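Local coordinates for protein acyl-CoA dehydrogenase (Bacillus anthracis, PDB 3OWA) that probably oxidises acyl-CoA thioesters to their 2,3-enoyl forms, passing the electrons to a bound flavin-adenine dinucleotide (FAD), at residues A[308-322]-A[582-595]. Numbering follows the deposited sequence. Where two conformers were deposited one is given.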
loop_
_atom_site.group_PDB
_atom_site.type_symbol
_atom_site.label_atom_id
_atom_site.label_comp_id
_atom_site.label_asym_id
_atom_site.label_seq_id
_atom_site.Cartn_x
_atom_site.Cartn_y
_atom_site.Cartn_z
ATOM N N GLN A 308 -13.907 6.112 -11.741
ATOM C CA GLN A 308 -14.223 7.478 -11.325
ATOM C C GLN A 308 -14.045 7.629 -9.808
ATOM O O GLN A 308 -13.472 8.606 -9.326
ATOM C CB GLN A 308 -15.663 7.810 -11.719
ATOM C CG GLN A 308 -15.838 7.916 -13.213
ATOM C CD GLN A 308 -17.295 8.036 -13.635
ATOM O OE1 GLN A 308 -18.188 8.209 -12.802
ATOM N NE2 GLN A 308 -17.538 7.937 -14.937
ATOM N N GLU A 309 -14.514 6.642 -9.060
ATOM C CA GLU A 309 -14.390 6.678 -7.614
ATOM C C GLU A 309 -12.897 6.722 -7.173
ATOM O O GLU A 309 -12.545 7.516 -6.294
ATOM C CB GLU A 309 -15.098 5.474 -6.978
ATOM C CG GLU A 309 -15.260 5.576 -5.445
ATOM C CD GLU A 309 -15.787 4.285 -4.789
ATOM O OE1 GLU A 309 -16.447 4.397 -3.722
ATOM O OE2 GLU A 309 -15.566 3.165 -5.331
ATOM N N LYS A 310 -12.041 5.888 -7.770
ATOM C CA LYS A 310 -10.610 5.909 -7.433
ATOM C C LYS A 310 -10.028 7.295 -7.698
ATOM O O LYS A 310 -9.347 7.852 -6.851
ATOM C CB LYS A 310 -9.821 4.858 -8.225
ATOM C CG LYS A 310 -10.207 3.421 -7.960
ATOM C CD LYS A 310 -9.416 2.533 -8.920
ATOM C CE LYS A 310 -9.875 1.070 -8.856
ATOM N NZ LYS A 310 -9.507 0.457 -7.506
ATOM N N LEU A 311 -10.310 7.870 -8.871
ATOM C CA LEU A 311 -9.824 9.210 -9.192
ATOM C C LEU A 311 -10.270 10.284 -8.221
ATOM O O LEU A 311 -9.470 11.164 -7.872
ATOM C CB LEU A 311 -10.181 9.651 -10.631
ATOM C CG LEU A 311 -9.406 9.012 -11.798
ATOM C CD1 LEU A 311 -9.962 9.462 -13.116
ATOM C CD2 LEU A 311 -7.867 9.360 -11.765
ATOM N N ALA A 312 -11.529 10.229 -7.789
ATOM C CA ALA A 312 -12.061 11.199 -6.833
ATOM C C ALA A 312 -11.424 11.083 -5.442
ATOM O O ALA A 312 -11.194 12.104 -4.784
ATOM C CB ALA A 312 -13.605 11.071 -6.738
ATOM N N ASN A 313 -11.171 9.858 -4.980
ATOM C CA ASN A 313 -10.518 9.662 -3.705
ATOM C C ASN A 313 -9.105 10.218 -3.777
ATOM O O ASN A 313 -8.660 10.931 -2.884
ATOM C CB ASN A 313 -10.468 8.165 -3.328
ATOM C CG ASN A 313 -11.819 7.608 -2.925
ATOM O OD1 ASN A 313 -12.711 8.348 -2.542
ATOM N ND2 ASN A 313 -11.961 6.265 -3.000
HETATM N N MSE A 314 -8.425 9.928 -4.880
HETATM C CA MSE A 314 -7.045 10.369 -5.077
HETATM C C MSE A 314 -6.980 11.892 -5.051
HETATM O O MSE A 314 -6.124 12.458 -4.365
HETATM C CB MSE A 314 -6.494 9.860 -6.396
HETATM C CG MSE A 314 -6.295 8.322 -6.400
HETATM SE SE MSE A 314 -6.203 7.701 -8.252
HETATM C CE MSE A 314 -4.464 8.381 -8.724
ATOM N N ALA A 315 -7.895 12.521 -5.787
ATOM C CA ALA A 315 -7.897 13.984 -5.916
ATOM C C ALA A 315 -8.297 14.687 -4.615
ATOM O O ALA A 315 -7.758 15.735 -4.296
ATOM C CB ALA A 315 -8.776 14.394 -7.018
ATOM N N ALA A 316 -9.244 14.108 -3.877
ATOM C CA ALA A 316 -9.694 14.714 -2.631
ATOM C C ALA A 316 -8.640 14.654 -1.532
ATOM O O ALA A 316 -8.434 15.616 -0.814
ATOM C CB ALA A 316 -10.999 14.105 -2.164
ATOM N N LYS A 317 -8.005 13.501 -1.375
ATOM C CA LYS A 317 -6.815 13.404 -0.512
ATOM C C LYS A 317 -5.712 14.358 -0.909
ATOM O O LYS A 317 -5.123 14.987 -0.046
ATOM C CB LYS A 317 -6.284 11.961 -0.511
ATOM C CG LYS A 317 -7.277 10.969 0.108
ATOM C CD LYS A 317 -6.674 9.561 -0.050
ATOM C CE LYS A 317 -7.660 8.464 0.346
ATOM N NZ LYS A 317 -7.945 8.525 1.849
ATOM N N THR A 318 -5.432 14.480 -2.204
ATOM C CA THR A 318 -4.366 15.371 -2.672
ATOM C C THR A 318 -4.710 16.840 -2.349
ATOM O O THR A 318 -3.828 17.618 -1.973
ATOM C CB THR A 318 -4.170 15.238 -4.188
ATOM O OG1 THR A 318 -3.715 13.926 -4.500
ATOM C CG2 THR A 318 -3.123 16.262 -4.743
ATOM N N TYR A 319 -5.987 17.213 -2.496
ATOM C CA TYR A 319 -6.442 18.563 -2.138
ATOM C C TYR A 319 -6.182 18.761 -0.655
ATOM O O TYR A 319 -5.624 19.766 -0.259
ATOM C CB TYR A 319 -7.942 18.752 -2.416
ATOM C CG TYR A 319 -8.451 20.147 -2.043
ATOM C CD1 TYR A 319 -8.154 21.259 -2.847
ATOM C CD2 TYR A 319 -9.235 20.351 -0.891
ATOM C CE1 TYR A 319 -8.614 22.547 -2.503
ATOM C CE2 TYR A 319 -9.712 21.638 -0.547
ATOM C CZ TYR A 319 -9.394 22.718 -1.362
ATOM O OH TYR A 319 -9.851 23.977 -1.037
ATOM N N ALA A 320 -6.549 17.787 0.177
ATOM C CA ALA A 320 -6.329 17.987 1.608
ATOM C C ALA A 320 -4.833 18.075 1.933
ATOM O O ALA A 320 -4.436 18.921 2.736
ATOM C CB ALA A 320 -7.044 16.924 2.463
ATOM N N ALA A 321 -4.006 17.256 1.274
ATOM C CA ALA A 321 -2.553 17.305 1.492
ATOM C C ALA A 321 -1.934 18.622 1.032
ATOM O O ALA A 321 -1.106 19.227 1.731
ATOM C CB ALA A 321 -1.837 16.080 0.804
ATOM N N GLU A 322 -2.299 19.047 -0.177
ATOM C CA GLU A 322 -1.789 20.288 -0.716
ATOM C C GLU A 322 -2.183 21.466 0.195
ATOM O O GLU A 322 -1.341 22.314 0.500
ATOM C CB GLU A 322 -2.334 20.541 -2.122
ATOM C CG GLU A 322 -1.856 21.844 -2.734
ATOM C CD GLU A 322 -2.606 22.203 -4.009
ATOM O OE1 GLU A 322 -3.864 22.014 -4.094
ATOM O OE2 GLU A 322 -1.925 22.696 -4.935
ATOM N N LYS A 582 -18.537 12.063 -5.637
ATOM C CA LYS A 582 -17.264 11.545 -6.154
ATOM C C LYS A 582 -17.359 11.453 -7.667
ATOM O O LYS A 582 -16.391 11.698 -8.360
ATOM C CB LYS A 582 -16.894 10.201 -5.515
ATOM C CG LYS A 582 -16.430 10.347 -4.080
ATOM C CD LYS A 582 -16.135 9.003 -3.427
ATOM C CE LYS A 582 -15.762 9.209 -1.961
ATOM N NZ LYS A 582 -15.192 7.995 -1.314
ATOM N N ARG A 583 -18.547 11.140 -8.185
ATOM C CA ARG A 583 -18.736 11.094 -9.638
ATOM C C ARG A 583 -18.614 12.483 -10.212
ATOM O O ARG A 583 -18.091 12.666 -11.306
ATOM C CB ARG A 583 -20.100 10.503 -10.020
ATOM C CG ARG A 583 -20.239 9.030 -9.622
ATOM C CD ARG A 583 -21.608 8.504 -10.030
ATOM N NE ARG A 583 -21.734 7.053 -9.831
ATOM C CZ ARG A 583 -22.720 6.341 -10.384
ATOM N NH1 ARG A 583 -23.609 6.955 -11.176
ATOM N NH2 ARG A 583 -22.803 5.028 -10.184
ATOM N N GLU A 584 -19.112 13.466 -9.482
ATOM C CA GLU A 584 -18.977 14.855 -9.915
ATOM C C GLU A 584 -17.505 15.316 -9.872
ATOM O O GLU A 584 -17.011 15.929 -10.823
ATOM C CB GLU A 584 -19.847 15.754 -9.052
ATOM C CG GLU A 584 -20.085 17.113 -9.668
ATOM C CD GLU A 584 -21.186 17.929 -8.965
ATOM O OE1 GLU A 584 -21.950 17.362 -8.141
ATOM O OE2 GLU A 584 -21.254 19.147 -9.231
ATOM N N ILE A 585 -16.803 15.006 -8.779
ATOM C CA ILE A 585 -15.361 15.315 -8.705
ATOM C C ILE A 585 -14.644 14.726 -9.931
ATOM O O ILE A 585 -13.887 15.413 -10.621
ATOM C CB ILE A 585 -14.717 14.748 -7.397
ATOM C CG1 ILE A 585 -15.171 15.565 -6.179
ATOM C CG2 ILE A 585 -13.173 14.708 -7.517
ATOM C CD1 ILE A 585 -15.077 14.837 -4.809
ATOM N N ALA A 586 -14.900 13.443 -10.196
ATOM C CA ALA A 586 -14.202 12.705 -11.257
ATOM C C ALA A 586 -14.473 13.287 -12.631
ATOM O O ALA A 586 -13.569 13.360 -13.465
ATOM C CB ALA A 586 -14.586 11.259 -11.228
ATOM N N ALA A 587 -15.713 13.705 -12.870
ATOM C CA ALA A 587 -16.066 14.281 -14.148
ATOM C C ALA A 587 -15.110 15.415 -14.485
ATOM O O ALA A 587 -14.605 15.478 -15.595
ATOM C CB ALA A 587 -17.558 14.779 -14.151
ATOM N N LYS A 588 -14.855 16.313 -13.530
ATOM C CA LYS A 588 -14.000 17.473 -13.800
ATOM C C LYS A 588 -12.495 17.104 -13.939
ATOM O O LYS A 588 -11.757 17.677 -14.756
ATOM C CB LYS A 588 -14.168 18.519 -12.718
ATOM C CG LYS A 588 -13.481 19.839 -13.098
ATOM C CD LYS A 588 -13.805 20.943 -12.152
ATOM C CE LYS A 588 -13.503 22.288 -12.795
ATOM N NZ LYS A 588 -13.861 23.365 -11.832
ATOM N N ILE A 589 -12.050 16.134 -13.142
ATOM C CA ILE A 589 -10.686 15.607 -13.267
ATOM C C ILE A 589 -10.476 15.024 -14.659
ATOM O O ILE A 589 -9.488 15.333 -15.312
ATOM C CB ILE A 589 -10.446 14.519 -12.207
ATOM C CG1 ILE A 589 -10.385 15.200 -10.844
ATOM C CG2 ILE A 589 -9.140 13.695 -12.540
ATOM C CD1 ILE A 589 -10.440 14.246 -9.712
ATOM N N LEU A 590 -11.434 14.216 -15.117
ATOM C CA LEU A 590 -11.352 13.580 -16.427
ATOM C C LEU A 590 -11.516 14.583 -17.570
ATOM O O LEU A 590 -10.979 14.375 -18.656
ATOM C CB LEU A 590 -12.387 12.480 -16.574
ATOM C CG LEU A 590 -12.119 11.278 -15.686
ATOM C CD1 LEU A 590 -13.406 10.451 -15.544
ATOM C CD2 LEU A 590 -10.927 10.460 -16.243
ATOM N N GLU A 591 -12.254 15.658 -17.312
ATOM C CA GLU A 591 -12.412 16.736 -18.302
ATOM C C GLU A 591 -11.091 17.505 -18.508
ATOM O O GLU A 591 -10.671 17.728 -19.639
ATOM C CB GLU A 591 -13.539 17.677 -17.873
ATOM C CG GLU A 591 -13.659 18.915 -18.729
ATOM C CD GLU A 591 -14.205 18.616 -20.123
ATOM O OE1 GLU A 591 -15.443 18.444 -20.252
ATOM O OE2 GLU A 591 -13.400 18.567 -21.089
ATOM N N ASP A 592 -10.443 17.887 -17.407
ATOM C CA ASP A 592 -9.160 18.615 -17.442
ATOM C C ASP A 592 -7.950 17.702 -17.647
ATOM O O ASP A 592 -6.874 18.173 -17.982
ATOM C CB ASP A 592 -8.982 19.455 -16.161
ATOM C CG ASP A 592 -10.113 20.493 -15.961
ATOM O OD1 ASP A 592 -10.791 20.871 -16.953
ATOM O OD2 ASP A 592 -10.334 20.926 -14.799
ATOM N N GLU A 593 -8.132 16.399 -17.436
ATOM C CA GLU A 593 -7.015 15.401 -17.440
ATOM C C GLU A 593 -5.843 15.796 -16.550
ATOM O O GLU A 593 -4.670 15.655 -16.931
ATOM C CB GLU A 593 -6.524 15.081 -18.859
ATOM C CG GLU A 593 -7.524 14.317 -19.705
ATOM C CD GLU A 593 -6.955 13.909 -21.051
ATOM O OE1 GLU A 593 -7.278 12.793 -21.502
ATOM O OE2 GLU A 593 -6.188 14.700 -21.655
ATOM N N ARG A 594 -6.177 16.292 -15.366
ATOM C CA ARG A 594 -5.202 16.611 -14.339
ATOM C C ARG A 594 -5.941 16.921 -13.046
ATOM O O ARG A 594 -7.170 17.082 -13.034
ATOM C CB ARG A 594 -4.310 17.800 -14.747
ATOM C CG ARG A 594 -5.068 19.117 -14.960
ATOM C CD ARG A 594 -4.156 20.246 -15.444
ATOM N NE ARG A 594 -4.816 21.546 -15.302
ATOM C CZ ARG A 594 -5.695 22.053 -16.163
ATOM N NH1 ARG A 594 -6.038 21.386 -17.259
ATOM N NH2 ARG A 594 -6.242 23.240 -15.922
ATOM N N TYR A 595 -5.177 17.008 -11.964
ATOM C CA TYR A 595 -5.694 17.441 -10.700
ATOM C C TYR A 595 -6.022 18.922 -10.840
ATOM O O TYR A 595 -5.228 19.690 -11.367
ATOM C CB TYR A 595 -4.645 17.260 -9.636
ATOM C CG TYR A 595 -4.924 18.014 -8.374
ATOM C CD1 TYR A 595 -4.354 19.260 -8.169
ATOM C CD2 TYR A 595 -5.760 17.484 -7.381
ATOM C CE1 TYR A 595 -4.582 19.961 -7.007
ATOM C CE2 TYR A 595 -6.002 18.182 -6.203
ATOM C CZ TYR A 595 -5.404 19.425 -6.032
ATOM O OH TYR A 595 -5.579 20.148 -4.885
HETATM O O HOH W 1 -18.320 11.104 -13.351
HETATM O O HOH W 2 -14.517 5.083 -1.758
HETATM O O HOH W 3 -17.481 6.177 -1.774
#
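A312 and A586 mark the place where two helices cross nearly at right angles, 85° between their directions, and show how small residues let such a crossing close up. Helix 582-592 passes over helix 308-322 with axes 8.0 Å apart. The methyl of A312, its CB, lies 3.3 Å from the backbone O of K582 and packs beside that residue's CB; CG2 of I585 covers A312 from the next turn. A586 answers from the other helix, its CB settling on the O and CB of Q308. Farther along this apolar seam L311 meets L590 at about a right angle, CD1 to CD2 only 3.4 Å apart, a tight fit.

Both helices belong to the helical C-terminal part of the acyl-CoA dehydrogenase fold: helix 305-336 has an FAD-pocket residue, I307, in its first turn, and helix 578-592 comes from near the end of the chain. Beyond it the chain turns at E593, of positive phi, and brings Y595 back onto helix 308-322. The ring of Y595 takes CG2 of T318 over one face, a CH-pi contact 4.0 Å from its centroid, while O of A315 lies at its edge. With CG anti to the backbone N (chi1 164°), the ring carries its OH to OE1 of E322, 2.7 Å away, donating from above the carboxylate plane. R512 and K281 also hold that carboxylate, probably keeping it ionised.

The opposite end is wetter. The extended K582 side chain runs past CG of E309 to give NZ to OD1 of N313 at 2.8 Å, in the carbonyl plane on a lone pair. E538 forms a salt bridge with the same NZ, whereas two waters each bridge the 4.5 Å between E309 OE1 and K582 NZ; one, which also accepts from ND2 of N313, reaches OE1 by a weak bond.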